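Local coordinates for protein endonuclease and methylase LlaGI (Lactococcus lactis, PDB 5FFJ) that recognises its DNA target sequence and, as a Type ISP restriction-modification enzyme, unites methyltransferase, helicase-like ATPase and, in the full-length form, nuclease activities, at residues N1071-N1076 with T1365-F1371; Y1146-K1151 with W1349-Y1354; N1286-Q1290 with Y1377-L1381; D1304-M1310 with I1322-I1327. One frame throughout, in Å; residues are numbered along the deposited sequence.

All four contacts belong to the C-terminal specificity domain, and they form one continuous patch. Interaction 2 adjoins both interaction 1 (centres 13 Å apart) and interaction 3 (12 Å): Phe1072 CE1 meets Tyr1354 CE2 at 3.7 Å, and Lys1151 NZ forms a salt bridge of 2.8 Å with Glu1288 OE1. Interaction 4 meets interaction 3 through helix 1377-1398, where Leu1379 CD1 lies 3.7 Å from Tyr1323 CD2, and also touches interactions 1 and 2. Two contacts reach DNA backbone phosphates, interaction 2 on chain C and interaction 4 on chain B. The nearest atoms of interactions 1 and 3 stay about 8 Å and 16 Å from the nucleic acid.

Interaction 1 (N1071-N1076 with T1365-F1371); sequences NFSKIN and TDDPNEF
Asp1366 OD1 accepts the backbone N-H of Phe1072 over 3.1 Å in a nearly straight bond (169° at the hydrogen). The donor comes in on the syn side, slightly out of the carboxylate plane. Because CG stands anti to the Asp1366 nitrogen (chi1 -167°), the carboxylate reaches from strand 1365-1366 to the chain just ahead of helix 1074-1096, while its other oxygen, OD2, pairs with Lys1152 in a salt bridge. Asn1071 OD1 lies close to the same carboxylate but is bound within its own segment, taking Ser1073 N at 2.7 Å to close an Asx turn. Ser1073 in turn is the N-cap of the helix, its OG receiving a weak bond from Asn1076 N.

Phe1072 supplies the apolar half of the contact. Pro1368 lies over one face of its ring, CB 3.9 Å from the centroid in a CH-pi contact, and Asp1366 OD1 sits at the ring edge near CD2. A rigid proline suits this place, offering C-H groups to a flat face. Obliquely to the ring, Phe1371 CB lies 4.1 Å from Phe1072 CD1, and the Phe1371 ring turns its own edge to a carbonyl, CD1 standing 3.2 Å from Phe1072 O. Side-chain oxygens thus occupy two successive peptide N-H groups leading into the helix, and the carboxylate, balanced by Lys1152, probably remains ionised.

Interaction 2 (Y1146-K1151 with W1349-Y1354); sequences YRPFTK and WIIDQY. With nucleotides of chain C.
Pro1148 sets its CG over the face of the Trp1349 indole, 3.4 Å from the centroid of the five-membered ring and only 9° off the ring normal. This CH-pi contact matches a compact proline, fixed at a turn, with the broad face of a helix residue. Trp1349 NE1 is bonded to Val1341 O, which helps fix the rotation of the indole. With an alanine here, Pro1148 would probably lose the face it rests on and Val1341 O its indole donor.

Alongside, Arg1147 CD approaches Trp1349 CZ3 obliquely at 3.8 Å, and Arg1147 CG meets Gln1353 OE1 at 3.4 Å. The arginine chain bends at chi2 and chi3, which folds its guanidinium over one face of the Tyr1146 ring, with CZ 3.5 Å above the ring plane. NE donates to Tyr1146 O, NH2 pairs with Asp1202, and NH1 points to OP2 of DG15 of chain C in a hydrogen bond modelled too short for its length to be trusted. These partners probably limit how far the guanidinium can turn beside the DNA phosphate, while Gln1353 OE1 borders the edge of the Tyr1146 ring.

At the other end, Thr1150 OG1 packs on Gln1353 CB at 3.3 Å, and Tyr1354 OH gives Phe1149 O a weak bond.

Tyr1146 and Arg1147 face Thr1150 as a classic beta bulge, and a type II turn runs from Arg1147 to Thr1150. The turn joins strands 1141-1147 and 1150-1155 over the end of helix 1346-1353, whose Ile1350 leans, with Tyr1354, on Leu1381 of helix 1377-1398.

Interaction 3 (N1286-Q1290 with Y1377-L1381); sequences NYENQ and YILNL
Tyr1377 OH donates to Glu1288 OE2 at 2.9 Å, reaching the oxygen nearly in line with its C-O bond. Carboxylate and phenol ring stand almost perpendicular, 89° apart, and OE2 lies at the edge of the ring rather than over it, with CE1 of Tyr1377 3.4 Å away. A phenylalanine here would keep the ring but is likely to leave Glu1288 OE2 without this donor.

The second direct contact is apolar: Leu1381 CD1 touches the edge of the Tyr1287 ring, 3.4 Å from Tyr1287 CD1, and the same methyl also lies 3.7 Å from Glu1288 CA. A branched leucine one turn beyond Tyr1377 can fill the space beside the backbone while the tyrosine handles the polar end.

Both loop partners belong to a type I turn, Asn1286 to Asn1289, which follows helix 1270-1285 in the specificity domain and brings that helix's end against the first turn of helix 1377-1398. Within the turn, Glu1288 CG lies 3.9 Å above the centre of the Tyr1287 ring, so the aliphatic part of the glutamate packs on the ring face while its carboxylate extends beyond. The Tyr1287 ring stands there because its CG takes the crowded position between N and carbonyl carbon (chi1 69°).

Farther out, Lys1151 holds the other carboxylate oxygen, OE1, so the glutamate is probably ionised. Phe1149 meets Tyr1287 edge-to-face, Phe1371 packs on the Tyr1377 ring, and Ser1384 OG bonds both Gln1290 N and Asn1380 O.

Interaction 4 (D1304-M1310 with I1322-I1327); sequences DYRVKKM and IYNESI. With nucleotides of chain B.
Asn1324 points its amide at the backbone of 1304-1310 and, through an Asx motif, turns its oxygen back on its own loop, so that one side chain ties two irregular loops of the specificity domain together. ND2 donates to Asp1304 O at 2.6 Å, with that carbonyl oxygen in the amide plane, and to Arg1306 O at 3.0 Å, this second oxygen being tilted 28° from the plane. OD1 meanwhile takes the N-H of Ile1327, and weakly that of Ser1326. Asparagine suits the place because it carries a donor and an acceptor side by side. Its CG lies between backbone N and carbonyl carbon (chi1 55°), which aims the amide at the carbonyls of 1304-1310. Facing it, Asp1304 closes an Asx turn of its own, OD1 accepting from Arg1306 N.

The Tyr1323 ring takes the neighbouring carbonyl: its OH donates to Tyr1305 O at 2.6 Å from above the carbonyl plane, 35° out of it, while the carbonyl group lies at the ring's edge. Val1307 CB comes up obliquely, 4.2 Å from Tyr1323 CZ. Also oblique is the sulfur of Met1310, 5.2 Å from the ring centroid in a Met-aromatic contact. Ile1378 and Leu1379 of helix 1377-1398 pack on the same tyrosine.

Beyond Asn1324, Ile1327 lays its CD1 methyl 3.7 Å from Tyr1305 CD1. Lys1309, at the DNA side, runs out fully extended, and its NZ makes a weak hydrogen bond of 3.3 Å to OP1 of DA16 of chain B.

Interaction 1 (N1071-N1076 with T1365-F1371)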
# COMPACT_ATOMS: atom_id res chain seq x y z
N ASN A 1071 18.20 20.71 5.73
CA ASN A 1071 18.11 21.29 4.39
C ASN A 1071 19.45 21.89 3.95
O ASN A 1071 20.30 22.22 4.78
CB ASN A 1071 17.02 22.37 4.36
CG ASN A 1071 16.76 22.92 2.96
OD1 ASN A 1071 17.67 23.07 2.15
ND2 ASN A 1071 15.50 23.24 2.68
N PHE A 1072 19.63 22.01 2.64
CA PHE A 1072 20.81 22.65 2.06
C PHE A 1072 20.86 24.15 2.36
O PHE A 1072 21.93 24.70 2.61
CB PHE A 1072 20.84 22.43 0.54
CG PHE A 1072 21.42 21.11 0.12
CD1 PHE A 1072 22.74 20.80 0.39
CD2 PHE A 1072 20.65 20.19 -0.57
CE1 PHE A 1072 23.28 19.58 -0.00
CE2 PHE A 1072 21.18 18.98 -0.97
CZ PHE A 1072 22.50 18.67 -0.68
N SER A 1073 19.70 24.80 2.33
CA SER A 1073 19.62 26.24 2.59
C SER A 1073 19.37 26.50 4.07
O SER A 1073 18.36 26.06 4.62
CB SER A 1073 18.52 26.88 1.75
OG SER A 1073 18.32 28.24 2.12
N LYS A 1074 20.30 27.21 4.70
CA LYS A 1074 20.15 27.63 6.10
C LYS A 1074 18.86 28.41 6.30
O LYS A 1074 18.16 28.22 7.30
CB LYS A 1074 21.35 28.47 6.53
CG LYS A 1074 21.25 29.03 7.95
CD LYS A 1074 22.54 29.71 8.38
CE LYS A 1074 22.46 30.22 9.82
NZ LYS A 1074 23.74 30.84 10.26
N ILE A 1075 18.54 29.29 5.36
CA ILE A 1075 17.33 30.09 5.43
C ILE A 1075 16.08 29.21 5.40
O ILE A 1075 15.14 29.44 6.17
CB ILE A 1075 17.28 31.12 4.28
CG1 ILE A 1075 18.42 32.13 4.44
CG2 ILE A 1075 15.92 31.84 4.25
CD1 ILE A 1075 18.50 33.18 3.34
N ASN A 1076 16.07 28.21 4.53
CA ASN A 1076 14.92 27.31 4.42
C ASN A 1076 14.67 26.54 5.71
O ASN A 1076 13.52 26.29 6.08
CB ASN A 1076 15.11 26.33 3.26
CG ASN A 1076 14.84 26.97 1.91
OD1 ASN A 1076 14.93 28.18 1.75
ND2 ASN A 1076 14.50 26.14 0.92
N THR A 1365 10.76 21.66 -0.59
CA THR A 1365 11.78 21.57 -1.64
C THR A 1365 13.17 21.69 -1.03
O THR A 1365 13.38 22.41 -0.06
CB THR A 1365 11.60 22.68 -2.70
OG1 THR A 1365 12.22 23.89 -2.25
CG2 THR A 1365 10.12 22.94 -3.00
N ASP A 1366 14.12 20.96 -1.61
CA ASP A 1366 15.51 20.98 -1.16
C ASP A 1366 16.43 21.19 -2.36
O ASP A 1366 16.64 20.27 -3.16
CB ASP A 1366 15.86 19.69 -0.42
CG ASP A 1366 17.18 19.79 0.32
OD1 ASP A 1366 17.74 20.90 0.42
OD2 ASP A 1366 17.64 18.75 0.84
N ASP A 1367 16.99 22.39 -2.46
CA ASP A 1367 17.78 22.80 -3.62
C ASP A 1367 19.25 23.02 -3.23
O ASP A 1367 19.55 23.96 -2.49
CB ASP A 1367 17.20 24.08 -4.22
CG ASP A 1367 18.01 24.61 -5.37
OD1 ASP A 1367 19.00 25.32 -5.11
OD2 ASP A 1367 17.67 24.31 -6.53
N PRO A 1368 20.17 22.17 -3.73
CA PRO A 1368 21.57 22.26 -3.30
C PRO A 1368 22.30 23.55 -3.73
O PRO A 1368 23.35 23.86 -3.16
CB PRO A 1368 22.22 21.03 -3.95
CG PRO A 1368 21.36 20.73 -5.12
CD PRO A 1368 19.97 21.09 -4.70
N ASN A 1369 21.76 24.27 -4.71
CA ASN A 1369 22.41 25.50 -5.18
C ASN A 1369 22.34 26.62 -4.14
O ASN A 1369 23.10 27.59 -4.21
CB ASN A 1369 21.77 25.99 -6.49
CG ASN A 1369 21.91 24.98 -7.62
OD1 ASN A 1369 20.95 24.30 -7.98
ND2 ASN A 1369 23.10 24.91 -8.21
N GLU A 1370 21.43 26.49 -3.17
CA GLU A 1370 21.21 27.51 -2.15
C GLU A 1370 22.13 27.32 -0.94
O GLU A 1370 22.05 28.08 0.03
CB GLU A 1370 19.75 27.50 -1.68
CG GLU A 1370 18.75 27.84 -2.78
CD GLU A 1370 17.31 27.84 -2.29
OE1 GLU A 1370 17.07 27.55 -1.09
OE2 GLU A 1370 16.40 28.12 -3.11
N PHE A 1371 23.00 26.32 -1.00
CA PHE A 1371 23.83 25.99 0.16
C PHE A 1371 25.04 26.91 0.34
O PHE A 1371 25.34 27.33 1.46
CB PHE A 1371 24.33 24.54 0.06
CG PHE A 1371 25.39 24.20 1.08
CD1 PHE A 1371 25.07 24.01 2.41
CD2 PHE A 1371 26.72 24.10 0.70
CE1 PHE A 1371 26.05 23.72 3.34
CE2 PHE A 1371 27.70 23.81 1.63
CZ PHE A 1371 27.36 23.62 2.95

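Interaction 2 (Y1146-K1151 with W1349-Y1354)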
# COMPACT_ATOMS: atom_id res chain seq x y z
N TYR A 1146 25.26 15.16 6.51
CA TYR A 1146 24.04 14.39 6.29
C TYR A 1146 24.37 13.09 5.56
O TYR A 1146 23.85 12.02 5.90
CB TYR A 1146 23.03 15.22 5.50
CG TYR A 1146 21.68 14.57 5.35
CD1 TYR A 1146 20.86 14.38 6.45
CD2 TYR A 1146 21.22 14.16 4.10
CE1 TYR A 1146 19.61 13.79 6.31
CE2 TYR A 1146 19.98 13.58 3.96
CZ TYR A 1146 19.18 13.39 5.07
OH TYR A 1146 17.95 12.81 4.93
N ARG A 1147 25.24 13.18 4.56
CA ARG A 1147 25.67 12.03 3.78
C ARG A 1147 27.16 12.21 3.46
O ARG A 1147 27.69 13.30 3.63
CB ARG A 1147 24.84 11.91 2.51
CG ARG A 1147 23.37 11.61 2.75
CD ARG A 1147 23.16 10.27 3.44
NE ARG A 1147 22.19 10.39 4.54
CZ ARG A 1147 20.89 10.14 4.43
NH1 ARG A 1147 20.36 9.73 3.28
NH2 ARG A 1147 20.10 10.28 5.49
N PRO A 1148 27.83 11.14 3.02
CA PRO A 1148 29.28 11.32 2.84
C PRO A 1148 29.61 12.39 1.81
O PRO A 1148 29.06 12.37 0.70
CB PRO A 1148 29.77 9.93 2.40
CG PRO A 1148 28.57 9.20 1.95
CD PRO A 1148 27.37 9.80 2.60
N PHE A 1149 30.46 13.34 2.20
CA PHE A 1149 30.86 14.48 1.36
C PHE A 1149 29.69 15.43 1.09
O PHE A 1149 29.81 16.37 0.31
CB PHE A 1149 31.47 14.00 0.04
CG PHE A 1149 32.55 12.98 0.22
CD1 PHE A 1149 33.78 13.34 0.73
CD2 PHE A 1149 32.33 11.65 -0.12
CE1 PHE A 1149 34.78 12.40 0.90
CE2 PHE A 1149 33.33 10.71 0.05
CZ PHE A 1149 34.55 11.08 0.56
N THR A 1150 28.56 15.18 1.76
CA THR A 1150 27.39 16.05 1.68
C THR A 1150 27.06 16.60 3.06
O THR A 1150 26.60 15.87 3.94
CB THR A 1150 26.15 15.30 1.14
OG1 THR A 1150 26.51 14.57 -0.04
CG2 THR A 1150 25.01 16.28 0.84
N LYS A 1151 27.31 17.90 3.24
CA LYS A 1151 26.97 18.57 4.49
C LYS A 1151 25.82 19.55 4.27
O LYS A 1151 25.90 20.46 3.44
CB LYS A 1151 28.20 19.27 5.08
CG LYS A 1151 28.73 20.47 4.32
CD LYS A 1151 30.03 20.95 4.96
CE LYS A 1151 30.60 22.18 4.27
NZ LYS A 1151 32.04 22.37 4.60
N TRP A 1349 27.73 9.69 -4.88
CA TRP A 1349 27.02 10.34 -3.78
C TRP A 1349 26.72 11.79 -4.14
O TRP A 1349 25.63 12.28 -3.88
CB TRP A 1349 27.84 10.29 -2.48
CG TRP A 1349 27.65 9.03 -1.70
CD1 TRP A 1349 28.53 7.99 -1.59
CD2 TRP A 1349 26.50 8.67 -0.93
NE1 TRP A 1349 28.00 7.00 -0.79
CE2 TRP A 1349 26.75 7.40 -0.37
CE3 TRP A 1349 25.28 9.29 -0.65
CZ2 TRP A 1349 25.84 6.75 0.45
CZ3 TRP A 1349 24.37 8.64 0.17
CH2 TRP A 1349 24.65 7.38 0.70
N ILE A 1350 27.69 12.45 -4.75
CA ILE A 1350 27.51 13.83 -5.18
C ILE A 1350 26.40 13.91 -6.22
O ILE A 1350 25.53 14.78 -6.15
CB ILE A 1350 28.82 14.42 -5.76
CG1 ILE A 1350 29.97 14.28 -4.76
CG2 ILE A 1350 28.62 15.88 -6.16
CD1 ILE A 1350 29.72 14.96 -3.42
N ILE A 1351 26.42 12.99 -7.19
CA ILE A 1351 25.36 12.90 -8.19
C ILE A 1351 24.02 12.70 -7.50
O ILE A 1351 23.04 13.38 -7.82
CB ILE A 1351 25.60 11.74 -9.18
CG1 ILE A 1351 26.89 11.98 -9.98
CG2 ILE A 1351 24.42 11.60 -10.14
CD1 ILE A 1351 27.25 10.86 -10.92
N ASP A 1352 23.98 11.75 -6.57
CA ASP A 1352 22.76 11.42 -5.85
C ASP A 1352 22.27 12.56 -4.97
O ASP A 1352 21.11 12.96 -5.04
CB ASP A 1352 22.97 10.18 -4.99
CG ASP A 1352 21.72 9.76 -4.25
OD1 ASP A 1352 20.65 9.64 -4.89
OD2 ASP A 1352 21.79 9.56 -3.02
N GLN A 1353 23.16 13.08 -4.13
CA GLN A 1353 22.79 14.07 -3.12
C GLN A 1353 22.61 15.47 -3.68
O GLN A 1353 21.60 16.13 -3.41
CB GLN A 1353 23.85 14.09 -2.01
CG GLN A 1353 23.80 12.86 -1.12
CD GLN A 1353 22.48 12.73 -0.41
OE1 GLN A 1353 22.06 13.63 0.32
NE2 GLN A 1353 21.79 11.61 -0.63
N TYR A 1354 23.57 15.95 -4.46
CA TYR A 1354 23.48 17.29 -5.03
C TYR A 1354 22.59 17.24 -6.27
O TYR A 1354 23.04 17.09 -7.40
CB TYR A 1354 24.87 17.84 -5.34
CG TYR A 1354 25.61 18.11 -4.05
CD1 TYR A 1354 26.36 17.11 -3.43
CD2 TYR A 1354 25.53 19.35 -3.43
CE1 TYR A 1354 27.02 17.35 -2.24
CE2 TYR A 1354 26.19 19.60 -2.24
CZ TYR A 1354 26.93 18.60 -1.65
OH TYR A 1354 27.59 18.85 -0.47
P DG C 15 16.82 9.96 2.06
OP1 DG C 15 16.28 11.23 1.51
OP2 DG C 15 18.27 9.69 1.97
O5' DG C 15 16.39 9.78 3.59
C5' DG C 15 15.53 10.73 4.21
C4' DG C 15 14.39 10.04 4.94
O4' DG C 15 14.58 8.59 4.85
C3' DG C 15 14.29 10.36 6.43
O3' DG C 15 12.91 10.45 6.84
C2' DG C 15 15.03 9.19 7.07
C1' DG C 15 14.66 8.04 6.15
N9 DG C 15 15.61 6.92 6.14
C8 DG C 15 16.94 6.96 5.76
N7 DG C 15 17.54 5.80 5.85
C5 DG C 15 16.55 4.94 6.31
C6 DG C 15 16.61 3.56 6.61
O6 DG C 15 17.58 2.79 6.51
N1 DG C 15 15.39 3.07 7.05
C2 DG C 15 14.25 3.83 7.20
N2 DG C 15 13.16 3.19 7.64
N3 DG C 15 14.18 5.13 6.93
C4 DG C 15 15.36 5.62 6.50

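Interaction 3 (N1286-Q1290 with Y1377-L1381)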
# COMPACT_ATOMS: atom_id res chain seq x y z
N ASN A 1286 39.28 18.19 3.57
CA ASN A 1286 39.35 19.19 2.51
C ASN A 1286 38.77 18.67 1.20
O ASN A 1286 39.21 19.05 0.11
CB ASN A 1286 40.79 19.64 2.30
CG ASN A 1286 41.41 20.24 3.55
OD1 ASN A 1286 41.13 21.38 3.91
ND2 ASN A 1286 42.27 19.46 4.21
N TYR A 1287 37.77 17.80 1.30
CA TYR A 1287 37.20 17.13 0.15
C TYR A 1287 36.55 18.07 -0.87
O TYR A 1287 36.39 17.71 -2.04
CB TYR A 1287 36.15 16.11 0.61
CG TYR A 1287 34.91 16.75 1.21
CD1 TYR A 1287 33.81 17.05 0.41
CD2 TYR A 1287 34.84 17.05 2.56
CE1 TYR A 1287 32.68 17.63 0.94
CE2 TYR A 1287 33.70 17.63 3.10
CZ TYR A 1287 32.63 17.92 2.28
OH TYR A 1287 31.49 18.50 2.80
N GLU A 1288 36.19 19.28 -0.44
CA GLU A 1288 35.37 20.16 -1.28
C GLU A 1288 36.22 21.06 -2.18
O GLU A 1288 35.70 21.72 -3.08
CB GLU A 1288 34.44 21.03 -0.41
CG GLU A 1288 34.78 21.12 1.07
CD GLU A 1288 33.78 21.96 1.86
OE1 GLU A 1288 34.17 22.59 2.86
OE2 GLU A 1288 32.58 21.97 1.47
N ASN A 1289 37.53 21.08 -1.94
CA ASN A 1289 38.45 21.82 -2.80
C ASN A 1289 39.78 21.10 -2.94
O ASN A 1289 40.62 21.12 -2.04
CB ASN A 1289 38.69 23.23 -2.26
CG ASN A 1289 37.53 24.16 -2.56
OD1 ASN A 1289 37.33 24.55 -3.71
ND2 ASN A 1289 36.78 24.53 -1.53
N GLN A 1290 39.97 20.47 -4.10
CA GLN A 1290 41.13 19.64 -4.37
C GLN A 1290 41.55 19.80 -5.83
O GLN A 1290 40.69 19.92 -6.70
CB GLN A 1290 40.82 18.17 -4.06
CG GLN A 1290 41.97 17.37 -3.48
CD GLN A 1290 42.38 17.85 -2.10
OE1 GLN A 1290 41.54 18.23 -1.29
NE2 GLN A 1290 43.68 17.84 -1.84
N TYR A 1377 30.42 25.97 -6.36
CA TYR A 1377 30.68 25.07 -5.23
C TYR A 1377 30.50 23.60 -5.59
O TYR A 1377 31.39 22.79 -5.36
CB TYR A 1377 29.76 25.42 -4.06
CG TYR A 1377 29.83 24.43 -2.92
CD1 TYR A 1377 30.78 24.56 -1.92
CD2 TYR A 1377 28.93 23.38 -2.83
CE1 TYR A 1377 30.84 23.66 -0.87
CE2 TYR A 1377 28.98 22.47 -1.79
CZ TYR A 1377 29.94 22.61 -0.81
OH TYR A 1377 30.00 21.72 0.23
N ILE A 1378 29.34 23.26 -6.16
CA ILE A 1378 29.01 21.87 -6.42
C ILE A 1378 29.89 21.32 -7.54
O ILE A 1378 30.33 20.17 -7.48
CB ILE A 1378 27.53 21.69 -6.81
CG1 ILE A 1378 26.63 22.45 -5.83
CG2 ILE A 1378 27.17 20.21 -6.81
CD1 ILE A 1378 25.15 22.36 -6.14
N LEU A 1379 30.16 22.15 -8.54
CA LEU A 1379 31.05 21.77 -9.63
C LEU A 1379 32.46 21.56 -9.09
O LEU A 1379 33.12 20.57 -9.41
CB LEU A 1379 31.05 22.82 -10.73
CG LEU A 1379 31.81 22.48 -12.02
CD1 LEU A 1379 31.28 21.21 -12.66
CD2 LEU A 1379 31.71 23.65 -13.00
N ASN A 1380 32.93 22.50 -8.27
CA ASN A 1380 34.21 22.35 -7.58
C ASN A 1380 34.23 21.11 -6.71
O ASN A 1380 35.22 20.37 -6.67
CB ASN A 1380 34.51 23.58 -6.72
CG ASN A 1380 34.95 24.78 -7.53
OD1 ASN A 1380 35.59 24.64 -8.57
ND2 ASN A 1380 34.62 25.97 -7.04
N LEU A 1381 33.13 20.88 -5.99
CA LEU A 1381 33.03 19.73 -5.10
C LEU A 1381 33.15 18.43 -5.87
O LEU A 1381 33.93 17.55 -5.49
CB LEU A 1381 31.70 19.78 -4.33
CG LEU A 1381 31.33 18.54 -3.52
CD1 LEU A 1381 32.36 18.25 -2.44
CD2 LEU A 1381 29.95 18.72 -2.91

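Interaction 4 (D1304-M1310 with I1322-I1327)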
# COMPACT_ATOMS: atom_id res chain seq x y z
N ASP A 1304 26.04 28.75 -16.80
CA ASP A 1304 24.93 28.27 -15.99
C ASP A 1304 25.44 27.17 -15.06
O ASP A 1304 25.67 26.05 -15.50
CB ASP A 1304 23.79 27.75 -16.86
CG ASP A 1304 22.60 27.27 -16.04
OD1 ASP A 1304 22.49 27.65 -14.86
OD2 ASP A 1304 21.78 26.50 -16.59
N TYR A 1305 25.61 27.51 -13.79
CA TYR A 1305 26.19 26.58 -12.82
C TYR A 1305 25.13 25.95 -11.92
O TYR A 1305 25.46 25.30 -10.93
CB TYR A 1305 27.23 27.30 -11.96
CG TYR A 1305 28.25 28.07 -12.77
CD1 TYR A 1305 29.34 27.42 -13.34
CD2 TYR A 1305 28.14 29.44 -12.95
CE1 TYR A 1305 30.28 28.12 -14.08
CE2 TYR A 1305 29.07 30.14 -13.68
CZ TYR A 1305 30.14 29.48 -14.24
OH TYR A 1305 31.07 30.18 -14.97
N ARG A 1306 23.86 26.15 -12.27
CA ARG A 1306 22.77 25.56 -11.51
C ARG A 1306 22.61 24.09 -11.86
O ARG A 1306 22.81 23.70 -13.02
CB ARG A 1306 21.46 26.30 -11.76
CG ARG A 1306 21.35 27.62 -11.01
CD ARG A 1306 19.91 27.97 -10.65
NE ARG A 1306 19.81 28.45 -9.27
CZ ARG A 1306 19.02 27.95 -8.32
NH1 ARG A 1306 19.04 28.48 -7.11
NH2 ARG A 1306 18.21 26.92 -8.57
N VAL A 1307 22.24 23.30 -10.86
CA VAL A 1307 22.06 21.87 -11.04
C VAL A 1307 20.58 21.51 -10.96
O VAL A 1307 19.83 22.08 -10.17
CB VAL A 1307 22.85 21.07 -9.98
CG1 VAL A 1307 22.33 21.38 -8.57
CG2 VAL A 1307 22.77 19.58 -10.26
N LYS A 1308 20.17 20.56 -11.80
CA LYS A 1308 18.86 19.94 -11.68
C LYS A 1308 19.09 18.50 -11.26
O LYS A 1308 18.69 18.07 -10.18
CB LYS A 1308 18.09 20.00 -13.00
CG LYS A 1308 16.68 19.43 -12.93
CD LYS A 1308 16.05 19.29 -14.30
CE LYS A 1308 14.61 18.82 -14.21
NZ LYS A 1308 13.99 18.64 -15.55
N LYS A 1309 19.77 17.75 -12.13
CA LYS A 1309 20.16 16.38 -11.84
C LYS A 1309 21.32 15.97 -12.72
O LYS A 1309 21.21 15.95 -13.95
CB LYS A 1309 18.99 15.42 -12.03
CG LYS A 1309 19.23 14.04 -11.45
CD LYS A 1309 17.95 13.23 -11.38
CE LYS A 1309 18.15 11.92 -10.66
NZ LYS A 1309 16.86 11.34 -10.20
N MET A 1310 22.44 15.66 -12.09
CA MET A 1310 23.62 15.21 -12.81
C MET A 1310 23.38 13.79 -13.31
O MET A 1310 22.63 13.03 -12.70
CB MET A 1310 24.85 15.27 -11.90
CG MET A 1310 25.20 16.68 -11.45
SD MET A 1310 26.38 16.75 -10.08
CE MET A 1310 27.64 15.63 -10.66
N ILE A 1322 27.22 14.69 -17.18
CA ILE A 1322 26.53 15.91 -17.57
C ILE A 1322 26.10 16.67 -16.32
O ILE A 1322 25.12 16.32 -15.68
CB ILE A 1322 25.30 15.60 -18.45
CG1 ILE A 1322 25.73 14.90 -19.74
CG2 ILE A 1322 24.55 16.89 -18.78
CD1 ILE A 1322 24.58 14.37 -20.57
N TYR A 1323 26.86 17.71 -15.98
CA TYR A 1323 26.51 18.55 -14.83
C TYR A 1323 25.15 19.19 -15.08
O TYR A 1323 24.26 19.14 -14.24
CB TYR A 1323 27.57 19.62 -14.60
CG TYR A 1323 27.28 20.52 -13.42
CD1 TYR A 1323 26.55 21.69 -13.58
CD2 TYR A 1323 27.74 20.21 -12.15
CE1 TYR A 1323 26.27 22.52 -12.50
CE2 TYR A 1323 27.47 21.02 -11.07
CZ TYR A 1323 26.74 22.18 -11.25
OH TYR A 1323 26.47 23.00 -10.18
N ASN A 1324 25.01 19.79 -16.26
CA ASN A 1324 23.73 20.30 -16.72
C ASN A 1324 23.76 20.42 -18.24
O ASN A 1324 24.70 19.96 -18.88
CB ASN A 1324 23.41 21.64 -16.06
CG ASN A 1324 24.50 22.68 -16.27
OD1 ASN A 1324 25.48 22.43 -16.96
ND2 ASN A 1324 24.32 23.85 -15.66
N GLU A 1325 22.75 21.06 -18.81
CA GLU A 1325 22.67 21.19 -20.26
C GLU A 1325 23.67 22.21 -20.79
O GLU A 1325 23.71 22.47 -22.00
CB GLU A 1325 21.25 21.57 -20.67
CG GLU A 1325 20.23 20.47 -20.39
CD GLU A 1325 18.81 20.89 -20.73
OE1 GLU A 1325 18.60 22.08 -21.04
OE2 GLU A 1325 17.91 20.03 -20.69
N SER A 1326 24.48 22.77 -19.90
CA SER A 1326 25.55 23.69 -20.29
C SER A 1326 26.93 23.06 -20.08
O SER A 1326 27.77 23.06 -20.97
CB SER A 1326 25.45 25.00 -19.50
OG SER A 1326 24.24 25.66 -19.77
N ILE A 1327 27.14 22.51 -18.88
CA ILE A 1327 28.45 21.99 -18.48
C ILE A 1327 28.50 20.47 -18.53
O ILE A 1327 27.54 19.79 -18.16
CB ILE A 1327 28.82 22.46 -17.06
CG1 ILE A 1327 28.65 23.97 -16.93
CG2 ILE A 1327 30.26 22.05 -16.73
CD1 ILE A 1327 28.82 24.50 -15.52
P DA B 16 14.97 10.45 -13.59
OP1 DA B 16 16.28 11.12 -13.40
OP2 DA B 16 13.84 11.20 -14.18
O5' DA B 16 15.19 9.13 -14.46
C5' DA B 16 16.11 8.13 -14.03
C4' DA B 16 16.41 7.15 -15.15
O4' DA B 16 15.31 6.21 -15.27
C3' DA B 16 16.58 7.79 -16.53
O3' DA B 16 17.63 7.13 -17.26
C2' DA B 16 15.21 7.61 -17.17
C1' DA B 16 14.73 6.29 -16.56
N9 DA B 16 13.28 6.19 -16.42
C8 DA B 16 12.44 7.10 -15.84
N7 DA B 16 11.18 6.74 -15.83
C5 DA B 16 11.19 5.50 -16.46
C6 DA B 16 10.16 4.59 -16.77
N6 DA B 16 8.88 4.81 -16.47
N1 DA B 16 10.51 3.45 -17.39
C2 DA B 16 11.80 3.23 -17.68
N3 DA B 16 12.85 4.02 -17.44
C4 DA B 16 12.47 5.15 -16.82